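Local coordinates for protein isoprenyl transferase (Campylobacter jejuni, PDB 3UGS) that probably condenses isopentenyl diphosphate with allylic diphosphates to build the long cis-polyprenyl chain of undecaprenyl diphosphate, as a magnesium-dependent homodimer, at residues E156-L167 and N183-Y191. Numbering follows the deposited sequence.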
loop_
_atom_site.group_PDB
_atom_site.type_symbol
_atom_site.label_atom_id
_atom_site.label_comp_id
_atom_site.label_asym_id
_atom_site.label_seq_id
_atom_site.Cartn_x
_atom_site.Cartn_y
_atom_site.Cartn_z
ATOM N N GLU A 156 7.621 14.647 -4.401
ATOM C CA GLU A 156 7.154 13.327 -4.884
ATOM C C GLU A 156 7.935 12.759 -6.053
ATOM O O GLU A 156 8.246 11.571 -6.076
ATOM C CB GLU A 156 5.671 13.370 -5.256
ATOM C CG GLU A 156 4.788 13.039 -4.070
ATOM C CD GLU A 156 3.286 13.153 -4.352
ATOM O OE1 GLU A 156 2.749 12.389 -5.192
ATOM O OE2 GLU A 156 2.640 14.006 -3.706
ATOM N N GLU A 157 8.200 13.608 -7.039
ATOM C CA GLU A 157 8.872 13.174 -8.248
ATOM C C GLU A 157 10.291 12.767 -7.968
ATOM O O GLU A 157 10.749 11.733 -8.421
ATOM C CB GLU A 157 8.847 14.235 -9.300
ATOM C CG GLU A 157 7.426 14.692 -9.655
ATOM C CD GLU A 157 6.832 15.754 -8.692
ATOM O OE1 GLU A 157 7.260 15.893 -7.511
ATOM O OE2 GLU A 157 5.883 16.449 -9.122
ATOM N N ASN A 158 10.973 13.569 -7.182
ATOM C CA ASN A 158 12.360 13.265 -6.891
ATOM C C ASN A 158 12.543 12.016 -6.063
ATOM O O ASN A 158 13.467 11.264 -6.250
ATOM C CB ASN A 158 13.072 14.449 -6.246
ATOM C CG ASN A 158 13.468 15.522 -7.273
ATOM O OD1 ASN A 158 13.809 15.202 -8.400
ATOM N ND2 ASN A 158 13.425 16.787 -6.875
ATOM N N LEU A 159 11.636 11.794 -5.132
ATOM C CA LEU A 159 11.701 10.618 -4.279
ATOM C C LEU A 159 11.403 9.371 -5.102
ATOM O O LEU A 159 12.054 8.369 -4.995
ATOM C CB LEU A 159 10.747 10.776 -3.117
ATOM C CG LEU A 159 10.400 9.690 -2.089
ATOM C CD1 LEU A 159 9.750 8.446 -2.684
ATOM C CD2 LEU A 159 11.621 9.340 -1.287
ATOM N N THR A 160 10.414 9.462 -5.954
ATOM C CA THR A 160 10.111 8.370 -6.874
ATOM C C THR A 160 11.338 7.920 -7.654
ATOM O O THR A 160 11.685 6.752 -7.691
ATOM C CB THR A 160 9.000 8.798 -7.848
ATOM O OG1 THR A 160 7.853 9.144 -7.068
ATOM C CG2 THR A 160 8.659 7.748 -8.808
ATOM N N GLN A 161 11.971 8.877 -8.294
ATOM C CA GLN A 161 13.115 8.597 -9.205
ATOM C C GLN A 161 14.341 8.047 -8.460
ATOM O O GLN A 161 15.277 7.561 -9.049
ATOM C CB GLN A 161 13.546 9.825 -10.017
ATOM C CG GLN A 161 12.510 10.270 -11.032
ATOM C CD GLN A 161 11.863 9.080 -11.779
ATOM O OE1 GLN A 161 10.612 8.862 -11.696
ATOM N NE2 GLN A 161 12.699 8.308 -12.536
ATOM N N ASN A 162 14.331 8.173 -7.165
ATOM C CA ASN A 162 15.444 7.678 -6.341
ATOM C C ASN A 162 15.162 6.403 -5.561
ATOM O O ASN A 162 16.023 5.901 -4.814
ATOM C CB ASN A 162 16.001 8.768 -5.419
ATOM C CG ASN A 162 16.859 9.770 -6.178
ATOM O OD1 ASN A 162 18.035 9.481 -6.466
ATOM N ND2 ASN A 162 16.278 10.926 -6.540
ATOM N N LEU A 163 13.961 5.882 -5.754
ATOM C CA LEU A 163 13.615 4.567 -5.203
ATOM C C LEU A 163 14.536 3.523 -5.823
ATOM O O LEU A 163 15.105 3.729 -6.864
ATOM C CB LEU A 163 12.156 4.202 -5.414
ATOM C CG LEU A 163 11.104 4.960 -4.610
ATOM C CD1 LEU A 163 9.754 4.782 -5.288
ATOM C CD2 LEU A 163 11.081 4.494 -3.160
ATOM N N ASP A 164 14.729 2.413 -5.111
ATOM C CA ASP A 164 15.460 1.247 -5.674
ATOM C C ASP A 164 14.784 0.838 -6.988
ATOM O O ASP A 164 15.421 0.365 -7.907
ATOM C CB ASP A 164 15.408 0.037 -4.755
ATOM C CG ASP A 164 16.394 0.112 -3.619
ATOM O OD1 ASP A 164 17.217 1.071 -3.548
ATOM O OD2 ASP A 164 16.363 -0.835 -2.787
ATOM N N LEU A 165 13.463 1.000 -7.009
ATOM C CA LEU A 165 12.608 0.642 -8.154
ATOM C C LEU A 165 11.553 1.702 -8.440
ATOM O O LEU A 165 10.428 1.624 -7.973
ATOM C CB LEU A 165 11.950 -0.726 -7.948
ATOM C CG LEU A 165 11.140 -1.293 -9.117
ATOM C CD1 LEU A 165 11.963 -1.493 -10.374
ATOM C CD2 LEU A 165 10.526 -2.592 -8.650
ATOM N N PRO A 166 11.912 2.686 -9.270
ATOM C CA PRO A 166 11.044 3.835 -9.559
ATOM C C PRO A 166 9.693 3.550 -10.203
ATOM O O PRO A 166 8.762 4.375 -10.118
ATOM C CB PRO A 166 11.911 4.679 -10.513
ATOM C CG PRO A 166 13.323 4.289 -10.211
ATOM C CD PRO A 166 13.212 2.810 -9.966
ATOM N N LEU A 167 9.589 2.385 -10.798
ATOM C CA LEU A 167 8.421 2.030 -11.644
ATOM C C LEU A 167 7.145 1.702 -10.862
ATOM O O LEU A 167 7.105 0.807 -10.009
ATOM C CB LEU A 167 8.753 0.855 -12.572
ATOM C CG LEU A 167 7.727 0.617 -13.696
ATOM C CD1 LEU A 167 7.613 1.764 -14.687
ATOM C CD2 LEU A 167 8.090 -0.647 -14.432
ATOM N N ASN A 183 4.633 -4.677 3.636
ATOM C CA ASN A 183 5.817 -3.798 3.384
ATOM C C ASN A 183 6.436 -3.982 1.997
ATOM O O ASN A 183 7.640 -3.820 1.790
ATOM C CB ASN A 183 6.893 -4.020 4.449
ATOM C CG ASN A 183 7.712 -2.764 4.748
ATOM O OD1 ASN A 183 7.388 -1.679 4.280
ATOM N ND2 ASN A 183 8.780 -2.913 5.521
ATOM N N PHE A 184 5.566 -4.351 1.062
ATOM C CA PHE A 184 5.974 -4.629 -0.316
ATOM C C PHE A 184 5.595 -3.504 -1.263
ATOM O O PHE A 184 4.430 -3.316 -1.609
ATOM C CB PHE A 184 5.427 -5.985 -0.813
ATOM C CG PHE A 184 6.068 -6.477 -2.092
ATOM C CD1 PHE A 184 7.433 -6.400 -2.295
ATOM C CD2 PHE A 184 5.293 -7.037 -3.090
ATOM C CE1 PHE A 184 8.002 -6.854 -3.477
ATOM C CE2 PHE A 184 5.849 -7.480 -4.270
ATOM C CZ PHE A 184 7.210 -7.395 -4.461
ATOM N N LEU A 185 6.615 -2.758 -1.685
ATOM C CA LEU A 185 6.434 -1.720 -2.736
ATOM C C LEU A 185 5.247 -0.754 -2.494
ATOM O O LEU A 185 4.454 -0.391 -3.377
ATOM C CB LEU A 185 6.192 -2.395 -4.068
ATOM C CG LEU A 185 7.313 -3.337 -4.554
ATOM C CD1 LEU A 185 6.854 -4.058 -5.819
ATOM C CD2 LEU A 185 8.629 -2.565 -4.747
ATOM N N LEU A 186 5.136 -0.316 -1.267
ATOM C CA LEU A 186 3.999 0.565 -0.882
ATOM C C LEU A 186 3.881 1.833 -1.745
ATOM O O LEU A 186 2.811 2.242 -2.207
ATOM C CB LEU A 186 4.073 0.910 0.591
ATOM C CG LEU A 186 3.933 -0.333 1.512
ATOM C CD1 LEU A 186 4.238 0.005 2.995
ATOM C CD2 LEU A 186 2.554 -0.985 1.364
ATOM N N TRP A 187 4.999 2.491 -1.920
ATOM C CA TRP A 187 5.004 3.759 -2.671
ATOM C C TRP A 187 4.528 3.560 -4.107
ATOM O O TRP A 187 3.652 4.254 -4.638
ATOM C CB TRP A 187 6.380 4.389 -2.656
ATOM C CG TRP A 187 6.465 5.701 -3.385
ATOM C CD1 TRP A 187 6.536 5.915 -4.737
ATOM C CD2 TRP A 187 6.507 7.024 -2.783
ATOM N NE1 TRP A 187 6.615 7.249 -4.996
ATOM C CE2 TRP A 187 6.626 7.951 -3.863
ATOM C CE3 TRP A 187 6.505 7.499 -1.476
ATOM C CZ2 TRP A 187 6.713 9.283 -3.650
ATOM C CZ3 TRP A 187 6.559 8.828 -1.266
ATOM C CH2 TRP A 187 6.679 9.719 -2.334
ATOM N N GLN A 188 5.127 2.567 -4.717
ATOM C CA GLN A 188 4.847 2.166 -6.107
ATOM C C GLN A 188 3.376 1.714 -6.323
ATOM O O GLN A 188 2.786 1.833 -7.406
ATOM C CB GLN A 188 5.801 1.088 -6.548
ATOM C CG GLN A 188 7.265 1.506 -6.614
ATOM C CD GLN A 188 7.996 1.199 -5.292
ATOM O OE1 GLN A 188 7.352 0.970 -4.269
ATOM N NE2 GLN A 188 9.344 1.169 -5.326
ATOM N N CYS A 189 2.787 1.241 -5.247
ATOM C CA CYS A 189 1.446 0.650 -5.295
ATOM C C CYS A 189 0.320 1.638 -5.030
ATOM O O CYS A 189 -0.830 1.255 -4.891
ATOM C CB CYS A 189 1.345 -0.530 -4.307
ATOM S SG CYS A 189 2.101 -2.087 -4.931
ATOM N N SER A 190 0.644 2.916 -4.941
ATOM C CA SER A 190 -0.367 3.904 -4.504
ATOM C C SER A 190 -1.666 3.723 -5.265
ATOM O O SER A 190 -2.758 3.705 -4.672
ATOM C CB SER A 190 0.101 5.359 -4.622
ATOM O OG SER A 190 0.587 5.627 -5.894
ATOM N N TYR A 191 -1.498 3.610 -6.585
ATOM C CA TYR A 191 -2.606 3.336 -7.545
ATOM C C TYR A 191 -2.581 1.956 -8.271
ATOM O O TYR A 191 -3.273 1.714 -9.251
ATOM C CB TYR A 191 -2.689 4.453 -8.570
ATOM C CG TYR A 191 -3.332 5.663 -7.966
ATOM C CD1 TYR A 191 -4.728 5.753 -7.851
ATOM C CD2 TYR A 191 -2.565 6.690 -7.452
ATOM C CE1 TYR A 191 -5.336 6.856 -7.256
ATOM C CE2 TYR A 191 -3.160 7.787 -6.843
ATOM C CZ TYR A 191 -4.541 7.858 -6.752
ATOM O OH TYR A 191 -5.104 8.970 -6.159
#
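Two side-chain hydrogen bonds, made by the neighbouring residues W187 and Q188, tie the loop that follows strand 171-175 to helix 156-161 and the turn beyond it. W187 NE1 donates to T160 OG1 at 3.1 Å, a bent bond (140°) with the oxygen tilted somewhat from the indole plane. T160 OG1 in turn donates at 2.7 Å to E156 O, which T160 N reaches from the opposite face; the hydroxyl, accepting and donating at once, therefore links the indole N-H to the helix backbone. The second bond is nearly straight (169°): Q188 NE2 gives a hydrogen to L165 O at 2.9 Å, with the acceptor in the amide plane. A bend at chi2 turns the amide of Q188 toward that carbonyl, and NE2 also bonds E139 of helix 136-149.

Leucines pack beside the two bonds. With CG anti to the backbone N (chi1 -179°), W187 reaches out to the helix, where L159 CD1 lies over one face of its six-membered ring in a CH-pi contact. L163 CD1 lies between the indole and the amide, 3.5 Å from W187 CD1 and 3.6 Å from Q188 NE2. L165 CD2 meets L185 CD2 at 4.3 Å, both leucines also packing on strand 53-60.

The backbone of W187 bonds R137 of the second subunit, so the same residue joins this contact to the dimer interface. Though buried, the indole N-H and the glutamine NH2 both find acceptors within the protein.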